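Local coordinates for secreted protein (Streptomyces lividans 1326, PDB 5LQI), which is a copper-radical oxidase of the AA5 family, which probably oxidises its substrates through a metalloradical copper site, at residues L45-S50 with S81-T86; G101-E106 with Q226-A231; R251-L256 with S268-I273. The protein carries 1 engineered substitution. All coordinates share one frame; numbering follows the deposited sequence. Where two conformers were deposited one is given.

How the contacts relate
The three contacts follow one another along the chain, in the beta propeller found in galactose oxidase relatives. Contact 1 sets the end of strand 44-49, in one blade, against the loop leading to strand 87-90 of the next. Contact 2 joins loops within that second blade, into which a beta barrel is inserted, and contact 3 lies within the Kelch blade beginning at strand 255-258. The centres of contacts 1 and 2 are about 11 Å apart, those of contacts 2 and 3 about 9 Å, and those of contacts 1 and 3 about 14 Å. Bonds from Asp-82 O to Thr-102 N, Gly-227 N to Asp-271 O and Cys-85 O to Tyr-253 N stitch the blade ends into one cluster around engineered Ala-252.

Contact 1 of 3, residues L45-S50 with S81-T86; sequences LMVAGS and SDLFCT
The carboxylate oxygen OD1 of Asp-82 is gripped from both faces of its plane by backbone N-H groups. Ser-50 N reaches Asp-82 OD1 at 3.0 Å across the contact, an almost straight bond (174° at the hydrogen), while Phe-84 N takes the other face at 3.2 Å from Asp-82 OD1 and closes an Asx turn. The second oxygen serves the serine hydroxyl: Ser-50 OG donates to Asp-82 OD2 at 2.6 Å, on the syn side and not far from the carboxylate plane. With CG anti to the backbone N (chi1 -168°), the short aspartate arm extends to the serine, and both of its oxygens are used at once. Ser-50 OG is also hydrogen-bonded to Tyr-105 OH, so Ser-50 links the Asp-82 carboxylate to Tyr-105 of the next loop.

Gly-49 brings the strand close. It shares a classic beta bulge with Ala-48, both facing Asp-63, and has positive phi; a CB here would run into Asp-82 OD1 and the backbone nitrogens of Leu-83 and Phe-84. Farther back along strand 44-49, Val-47 CG1 rests 3.8 Å from Leu-83 CB, an apolar flank that a beta-branched valine fills from the strand, with Tyr-241 touching both residues. Three donors converge on one buried carboxylate, an arrangement that would be expected to stabilise its negative charge and to fix its rotation.

Contact 2 of 3, residues G101-E106 with Q226-A231; sequences GTKRYE and QGIRDA
Ile-228 lies over the backbone of Gly-101 to Lys-103, where loops next to the inner strands 96-99 and 231-235 of a propeller blade meet through a single beta bridge between Thr-102 and Gly-227. Its CG1 sits between the backbone N and the carbonyl carbon (chi1 64°), which spreads the two branches along the opposing chain. CG1 comes to 3.6 Å from Gly-101 C, and the methyl CG2 of Ile-228 lies 3.7 Å from Lys-103 N, while CD1 continues toward Gly-101 CA. A glycine suits position 101, since a CB there would collide with Ile-228 CD1. Were Ile-228 cut back to an alanine, the backbone of Gly-101 to Lys-103 would probably be left uncovered and Lys-103 CG would lose the CG2 methyl it packs on.

Lys-103 runs past Ile-228 in the opposite direction, with its CG 3.8 Å from Ile-228 CG2. The same chain crosses Gln-226 at a slant, Lys-103 CD meeting Gln-226 CB at 3.8 Å. Bent at chi3 (103°), the lysine carries NZ on to the carbonyl of Asp-272. A long, flexible chain fits here because its methylenes pack on the neighbouring loop while its ammonium finds a carbonyl beyond it.

Thr-102 OG1 lies 3.1 Å from Gln-226 O. The bridge itself is closed by Ile-228 N, which approaches Gly-101 O from well above the carbonyl plane, and by Lys-103 N, 2.9 Å from Gln-226 O and nearly in line with that carbonyl bond (169° at the oxygen).

Contact 3 of 3, residues R251-L256 with S268-I273; sequences RAYPTL and SGLDDI. Engineered in segment 251-256: Ala-252 (natural residue Trp).
Arg-251 drapes its aliphatic chain over the carbonyl oxygen of Ser-268 and then bonds to it with its guanidinium. CG is anti to the carbonyl carbon (chi1 -49°) and the chain is extended as far as NE, bringing Arg-251 CD within 3.4 Å of Ser-268 O. Arg-251 NH1 donates to Ser-268 O at 2.9 Å, a fairly straight bond (163° at the hydrogen) lying almost in the guanidinium plane. NH2 is taken up elsewhere, by a salt bridge to Glu-282 and a hydrogen bond to Lys-280 O, so a residue with several N-H donors is well placed here.

Beside it, Ala-252 and Leu-270 form an antiparallel hydrogen-bonded pair. Ala-252 N reaches Leu-270 O at 2.8 Å, and Leu-270 N returns to Ala-252 O at 2.8 Å. Ala-252 is an engineered residue replacing the natural tryptophan that governs active-site maturation and activity; its lone methyl approaches Leu-270 CB at 4.2 Å. Leu-270 also puts CD1 at the edge of the Tyr-253 ring, 4.0 Å from Tyr-253 CE2. Tyr-253 also touches Cys-85, consistent with the tyrosine-cysteine pair of galactose oxidase relatives. Gly-269 has backbone angles that disfavour a side chain, and a CB would strike Arg-251 CB.

The pair lies just outside the antiparallel strands 255-258 and 264-267 of a Kelch blade, with Arg-251 and Pro-254 packing on Ser-266 of the second strand. Backbone bonds of Tyr-253 to Cys-85 and Tyr-303 link segment 251-256 to loops next to strands 87-90 and 306-308 of the flanking blades.

Contact 1 of 3, residues L45-S50 with S81-T86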
loop_
_atom_site.group_PDB
_atom_site.type_symbol
_atom_site.label_atom_id
_atom_site.label_comp_id
_atom_site.label_asym_id
_atom_site.label_seq_id
_atom_site.Cartn_x
_atom_site.Cartn_y
_atom_site.Cartn_z
ATOM N N LEU A 45 5.868 11.482 8.996
ATOM C CA LEU A 45 5.582 12.142 7.742
ATOM C C LEU A 45 4.189 11.756 7.303
ATOM O O LEU A 45 3.933 10.587 7.177
ATOM C CB LEU A 45 6.580 11.702 6.675
ATOM C CG LEU A 45 6.400 12.303 5.268
ATOM C CD1 LEU A 45 6.749 13.796 5.294
ATOM C CD2 LEU A 45 7.299 11.561 4.322
ATOM N N MET A 46 3.335 12.742 7.046
ATOM C CA MET A 46 1.958 12.501 6.586
ATOM C C MET A 46 1.706 13.191 5.246
ATOM O O MET A 46 1.756 14.440 5.140
ATOM C CB MET A 46 0.973 12.973 7.651
ATOM C CG MET A 46 1.200 12.359 9.054
ATOM S SD MET A 46 0.207 13.171 10.346
ATOM C CE MET A 46 -1.380 12.422 9.939
ATOM N N VAL A 47 1.463 12.397 4.201
ATOM C CA VAL A 47 1.398 12.891 2.856
ATOM C C VAL A 47 -0.014 12.810 2.275
ATOM O O VAL A 47 -0.617 11.713 2.210
ATOM C CB VAL A 47 2.320 12.120 1.913
ATOM C CG1 VAL A 47 2.355 12.771 0.532
ATOM C CG2 VAL A 47 3.727 12.061 2.467
ATOM N N ALA A 48 -0.511 13.968 1.828
ATOM C CA ALA A 48 -1.786 14.074 1.183
ATOM C C ALA A 48 -1.692 14.278 -0.298
ATOM O O ALA A 48 -2.508 13.727 -1.067
ATOM C CB ALA A 48 -2.571 15.212 1.784
ATOM N N GLY A 49 -0.690 15.067 -0.731
ATOM C CA GLY A 49 -0.695 15.636 -2.063
ATOM C C GLY A 49 -1.973 16.454 -2.165
ATOM O O GLY A 49 -2.294 17.205 -1.236
ATOM N N SER A 50 -2.684 16.273 -3.273
ATOM C CA SER A 50 -4.015 16.839 -3.540
ATOM C C SER A 50 -5.145 16.255 -2.669
ATOM O O SER A 50 -6.258 16.807 -2.650
ATOM C CB SER A 50 -4.376 16.736 -5.008
ATOM O OG SER A 50 -4.741 15.464 -5.482
ATOM N N SER A 81 4.961 18.210 -5.915
ATOM C CA SER A 81 4.287 17.411 -6.878
ATOM C C SER A 81 3.004 16.832 -6.279
ATOM O O SER A 81 2.849 16.831 -5.076
ATOM C CB SER A 81 5.183 16.244 -7.211
ATOM O OG SER A 81 5.058 16.029 -8.545
ATOM N N ASP A 82 2.103 16.351 -7.106
ATOM C CA ASP A 82 0.944 15.671 -6.569
ATOM C C ASP A 82 1.273 14.201 -6.173
ATOM O O ASP A 82 1.010 13.240 -6.899
ATOM C CB ASP A 82 -0.302 15.750 -7.409
ATOM C CG ASP A 82 -1.546 15.248 -6.632
ATOM O OD1 ASP A 82 -1.363 14.724 -5.487
ATOM O OD2 ASP A 82 -2.679 15.386 -7.121
ATOM N N LEU A 83 1.720 14.079 -4.937
ATOM C CA LEU A 83 2.103 12.786 -4.331
ATOM C C LEU A 83 1.019 11.843 -3.809
ATOM O O LEU A 83 1.364 10.812 -3.199
ATOM C CB LEU A 83 3.088 13.064 -3.187
ATOM C CG LEU A 83 4.352 13.844 -3.558
ATOM C CD1 LEU A 83 5.239 14.051 -2.321
ATOM C CD2 LEU A 83 5.095 13.159 -4.705
ATOM N N PHE A 84 -0.274 12.062 -4.092
ATOM C CA PHE A 84 -1.370 11.260 -3.456
ATOM C C PHE A 84 -1.449 9.711 -3.639
ATOM O O PHE A 84 -1.945 9.030 -2.733
ATOM C CB PHE A 84 -2.740 11.932 -3.684
ATOM C CG PHE A 84 -3.704 11.169 -4.510
ATOM C CD1 PHE A 84 -4.195 9.939 -4.096
ATOM C CD2 PHE A 84 -4.211 11.740 -5.659
ATOM C CE1 PHE A 84 -5.127 9.263 -4.856
ATOM C CE2 PHE A 84 -5.148 11.072 -6.441
ATOM C CZ PHE A 84 -5.598 9.815 -6.045
ATOM N N CYS A 85 -0.901 9.170 -4.721
ATOM C CA CYS A 85 -0.573 7.942 -5.424
ATOM C C CYS A 85 0.885 7.749 -5.885
ATOM O O CYS A 85 1.203 7.080 -6.869
ATOM C CB CYS A 85 -1.646 7.559 -6.425
ATOM S SG CYS A 85 -2.062 8.688 -7.698
ATOM N N THR A 86 1.772 8.233 -5.021
ATOM C CA THR A 86 3.169 7.967 -5.156
ATOM C C THR A 86 3.560 6.610 -4.574
ATOM O O THR A 86 2.784 6.024 -3.840
ATOM C CB THR A 86 3.926 9.144 -4.497
ATOM O OG1 THR A 86 5.233 9.284 -5.075
ATOM C CG2 THR A 86 3.913 9.028 -3.011
#

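Contact 2 of 3, residues G101-E106 with Q226-A231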
loop_
_atom_site.group_PDB
_atom_site.type_symbol
_atom_site.label_atom_id
_atom_site.label_comp_id
_atom_site.label_asym_id
_atom_site.label_seq_id
_atom_site.Cartn_x
_atom_site.Cartn_y
_atom_site.Cartn_z
ATOM N N GLY A 101 3.100 9.586 -8.890
ATOM C CA GLY A 101 2.013 10.459 -8.505
ATOM C C GLY A 101 1.078 10.626 -9.705
ATOM O O GLY A 101 1.142 9.841 -10.657
ATOM N N THR A 102 0.262 11.671 -9.659
ATOM C CA THR A 102 -0.684 11.969 -10.708
ATOM C C THR A 102 -0.603 13.417 -11.240
ATOM O O THR A 102 -0.259 14.340 -10.515
ATOM C CB THR A 102 -2.105 11.684 -10.247
ATOM O OG1 THR A 102 -2.984 11.794 -11.367
ATOM C CG2 THR A 102 -2.533 12.595 -9.143
ATOM N N LYS A 103 -0.977 13.551 -12.506
ATOM C CA LYS A 103 -1.244 14.828 -13.141
ATOM C C LYS A 103 -2.554 15.340 -12.654
ATOM O O LYS A 103 -3.370 14.595 -12.050
ATOM C CB LYS A 103 -1.395 14.643 -14.673
ATOM C CG LYS A 103 -0.101 14.472 -15.426
ATOM C CD LYS A 103 -0.355 13.757 -16.761
ATOM C CE LYS A 103 -0.359 14.603 -17.988
ATOM N NZ LYS A 103 -0.531 13.636 -19.137
ATOM N N ARG A 104 -2.798 16.605 -12.975
ATOM C CA ARG A 104 -4.075 17.221 -12.638
ATOM C C ARG A 104 -5.182 16.327 -13.165
ATOM O O ARG A 104 -5.056 15.764 -14.239
ATOM C CB ARG A 104 -4.149 18.671 -13.140
ATOM C CG ARG A 104 -5.535 19.304 -13.165
ATOM C CD ARG A 104 -5.366 20.759 -13.591
ATOM N NE ARG A 104 -6.638 21.488 -13.737
ATOM C CZ ARG A 104 -6.817 22.796 -13.504
ATOM N NH1 ARG A 104 -5.822 23.581 -13.094
ATOM N NH2 ARG A 104 -8.019 23.341 -13.662
ATOM N N TYR A 105 -6.211 16.075 -12.379
ATOM C CA TYR A 105 -7.236 15.137 -12.846
ATOM C C TYR A 105 -8.545 15.892 -12.932
ATOM O O TYR A 105 -8.924 16.536 -11.940
ATOM C CB TYR A 105 -7.373 13.894 -11.942
ATOM C CG TYR A 105 -7.277 14.124 -10.460
ATOM C CD1 TYR A 105 -6.063 14.107 -9.838
ATOM C CD2 TYR A 105 -8.413 14.293 -9.669
ATOM C CE1 TYR A 105 -5.969 14.283 -8.485
ATOM C CE2 TYR A 105 -8.321 14.448 -8.303
ATOM C CZ TYR A 105 -7.102 14.449 -7.734
ATOM O OH TYR A 105 -6.940 14.651 -6.444
ATOM N N GLU A 106 -9.202 15.851 -14.100
ATOM C CA GLU A 106 -10.549 16.471 -14.306
ATOM C C GLU A 106 -11.685 15.432 -14.112
ATOM O O GLU A 106 -11.538 14.262 -14.491
ATOM C CB GLU A 106 -10.647 17.107 -15.700
ATOM N N GLN A 226 -3.606 9.870 -14.279
ATOM C CA GLN A 226 -2.493 9.726 -15.185
ATOM C C GLN A 226 -1.210 9.947 -14.380
ATOM O O GLN A 226 -1.101 10.940 -13.679
ATOM C CB GLN A 226 -2.610 10.743 -16.306
ATOM C CG GLN A 226 -3.826 10.514 -17.223
ATOM C CD GLN A 226 -4.121 11.631 -18.244
ATOM O OE1 GLN A 226 -4.357 11.369 -19.424
ATOM N NE2 GLN A 226 -4.134 12.864 -17.784
ATOM N N GLY A 227 -0.246 9.056 -14.514
ATOM C CA GLY A 227 1.005 9.086 -13.816
ATOM C C GLY A 227 1.914 10.269 -14.173
ATOM O O GLY A 227 1.821 10.883 -15.293
ATOM N N ILE A 228 2.809 10.545 -13.226
ATOM C CA ILE A 228 3.975 11.445 -13.409
ATOM C C ILE A 228 5.312 10.671 -13.104
ATOM O O ILE A 228 5.321 9.560 -12.513
ATOM C CB ILE A 228 3.894 12.740 -12.550
ATOM C CG1 ILE A 228 3.934 12.406 -11.051
ATOM C CG2 ILE A 228 2.686 13.606 -12.931
ATOM C CD1 ILE A 228 3.721 13.554 -10.098
ATOM N N ARG A 229 6.421 11.269 -13.559
ATOM C CA ARG A 229 7.774 10.707 -13.470
ATOM C C ARG A 229 8.585 11.230 -12.272
ATOM O O ARG A 229 9.618 10.661 -11.967
ATOM C CB ARG A 229 8.557 11.056 -14.765
ATOM C CG ARG A 229 7.950 10.440 -16.022
ATOM C CD ARG A 229 8.653 10.728 -17.362
ATOM N NE ARG A 229 10.120 10.649 -17.324
ATOM C CZ ARG A 229 10.961 11.202 -18.251
ATOM N NH1 ARG A 229 10.504 11.977 -19.248
ATOM N NH2 ARG A 229 12.297 11.027 -18.165
ATOM N N ASP A 230 8.117 12.300 -11.634
ATOM C CA ASP A 230 8.909 13.025 -10.666
ATOM C C ASP A 230 9.292 12.164 -9.427
ATOM O O ASP A 230 8.454 11.400 -8.939
ATOM C CB ASP A 230 8.198 14.297 -10.183
ATOM C CG ASP A 230 7.681 15.159 -11.322
ATOM O OD1 ASP A 230 6.756 14.710 -12.030
ATOM O OD2 ASP A 230 8.170 16.269 -11.476
ATOM N N ALA A 231 10.541 12.276 -8.987
ATOM C CA ALA A 231 11.068 11.533 -7.841
ATOM C C ALA A 231 11.840 12.455 -6.904
ATOM O O ALA A 231 12.457 13.441 -7.351
ATOM C CB ALA A 231 11.988 10.458 -8.349
#

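Contact 3 of 3, residues R251-L256 with S268-I273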
loop_
_atom_site.group_PDB
_atom_site.type_symbol
_atom_site.label_atom_id
_atom_site.label_comp_id
_atom_site.label_asym_id
_atom_site.label_seq_id
_atom_site.Cartn_x
_atom_site.Cartn_y
_atom_site.Cartn_z
ATOM N N ARG A 251 4.325 6.961 -13.518
ATOM C CA ARG A 251 3.659 5.944 -12.730
ATOM C C ARG A 251 2.774 6.562 -11.664
ATOM O O ARG A 251 3.278 7.287 -10.770
ATOM C CB ARG A 251 4.678 5.028 -12.061
ATOM C CG ARG A 251 5.775 4.469 -12.910
ATOM C CD ARG A 251 6.715 3.600 -12.108
ATOM N NE ARG A 251 7.800 3.141 -12.959
ATOM C CZ ARG A 251 7.835 2.000 -13.650
ATOM N NH1 ARG A 251 6.852 1.097 -13.574
ATOM N NH2 ARG A 251 8.905 1.712 -14.363
ATOM N N ALA A 252 1.466 6.336 -11.764
ATOM C CA ALA A 252 0.556 6.541 -10.673
ATOM C C ALA A 252 0.306 5.178 -9.988
ATOM O O ALA A 252 -0.129 4.217 -10.650
ATOM C CB ALA A 252 -0.753 7.091 -11.126
ATOM N N TYR A 253 0.500 5.149 -8.679
ATOM C CA TYR A 253 0.325 3.947 -7.855
ATOM C C TYR A 253 1.397 2.821 -8.058
ATOM O O TYR A 253 1.046 1.610 -8.069
ATOM C CB TYR A 253 -1.075 3.295 -8.090
ATOM C CG TYR A 253 -2.348 4.131 -8.070
ATOM C CD1 TYR A 253 -2.849 4.663 -6.893
ATOM C CD2 TYR A 253 -3.059 4.400 -9.256
ATOM C CE1 TYR A 253 -4.067 5.361 -6.874
ATOM C CE2 TYR A 253 -4.274 5.080 -9.261
ATOM C CZ TYR A 253 -4.781 5.576 -8.080
ATOM O OH TYR A 253 -6.008 6.278 -8.085
ATOM N N PRO A 254 2.679 3.172 -8.196
ATOM C CA PRO A 254 3.701 2.153 -8.249
ATOM C C PRO A 254 4.110 1.611 -6.877
ATOM O O PRO A 254 4.045 2.365 -5.898
ATOM C CB PRO A 254 4.886 2.899 -8.798
ATOM C CG PRO A 254 4.747 4.252 -8.217
ATOM C CD PRO A 254 3.281 4.516 -8.133
ATOM N N THR A 255 4.627 0.381 -6.847
ATOM C CA THR A 255 5.369 -0.132 -5.670
ATOM C C THR A 255 6.864 0.104 -5.863
ATOM O O THR A 255 7.423 -0.187 -6.936
ATOM C CB THR A 255 5.097 -1.640 -5.448
ATOM O OG1 THR A 255 3.833 -1.775 -4.812
ATOM C CG2 THR A 255 6.191 -2.261 -4.545
ATOM N N LEU A 256 7.488 0.667 -4.840
ATOM C CA LEU A 256 8.915 0.766 -4.707
ATOM C C LEU A 256 9.374 -0.225 -3.635
ATOM O O LEU A 256 8.893 -0.206 -2.487
ATOM C CB LEU A 256 9.319 2.159 -4.273
ATOM C CG LEU A 256 9.008 3.401 -5.124
ATOM C CD1 LEU A 256 9.875 4.622 -4.730
ATOM C CD2 LEU A 256 9.008 3.187 -6.580
ATOM N N SER A 268 5.140 -1.308 -11.884
ATOM C CA SER A 268 3.780 -1.014 -12.256
ATOM C C SER A 268 3.376 0.455 -12.182
ATOM O O SER A 268 4.235 1.315 -12.262
ATOM C CB SER A 268 2.790 -1.903 -11.495
ATOM O OG SER A 268 1.537 -1.904 -12.207
ATOM N N GLY A 269 2.090 0.737 -12.011
ATOM C CA GLY A 269 1.522 2.065 -12.096
ATOM C C GLY A 269 0.807 2.412 -13.386
ATOM O O GLY A 269 0.867 1.655 -14.391
ATOM N N LEU A 270 0.049 3.503 -13.366
ATOM C CA LEU A 270 -0.617 3.979 -14.568
ATOM C C LEU A 270 0.249 5.052 -15.209
ATOM O O LEU A 270 0.799 5.951 -14.493
ATOM C CB LEU A 270 -1.975 4.567 -14.255
ATOM C CG LEU A 270 -2.951 3.660 -13.531
ATOM C CD1 LEU A 270 -4.197 4.449 -13.175
ATOM C CD2 LEU A 270 -3.378 2.479 -14.419
ATOM N N ASP A 271 0.304 4.999 -16.541
ATOM C CA ASP A 271 1.204 5.862 -17.323
ATOM C C ASP A 271 0.576 7.197 -17.557
ATOM O O ASP A 271 -0.484 7.504 -16.978
ATOM C CB ASP A 271 1.652 5.137 -18.618
ATOM C CG ASP A 271 0.609 5.149 -19.733
ATOM O OD1 ASP A 271 -0.486 5.708 -19.644
ATOM O OD2 ASP A 271 0.936 4.576 -20.757
ATOM N N ASP A 272 1.232 8.023 -18.393
ATOM C CA ASP A 272 0.874 9.459 -18.498
ATOM C C ASP A 272 -0.427 9.673 -19.310
ATOM O O ASP A 272 -0.958 10.789 -19.336
ATOM C CB ASP A 272 2.046 10.330 -19.054
ATOM C CG ASP A 272 2.409 10.057 -20.481
ATOM O OD1 ASP A 272 1.743 9.283 -21.206
ATOM O OD2 ASP A 272 3.355 10.733 -20.983
ATOM N N ILE A 273 -0.955 8.604 -19.927
ATOM C CA ILE A 273 -2.316 8.637 -20.447
ATOM C C ILE A 273 -3.340 7.673 -19.789
ATOM O O ILE A 273 -4.444 7.473 -20.341
ATOM C CB ILE A 273 -2.355 8.420 -21.972
ATOM C CG1 ILE A 273 -1.769 7.067 -22.391
ATOM C CG2 ILE A 273 -1.689 9.588 -22.734
ATOM C CD1 ILE A 273 -2.307 6.688 -23.780
#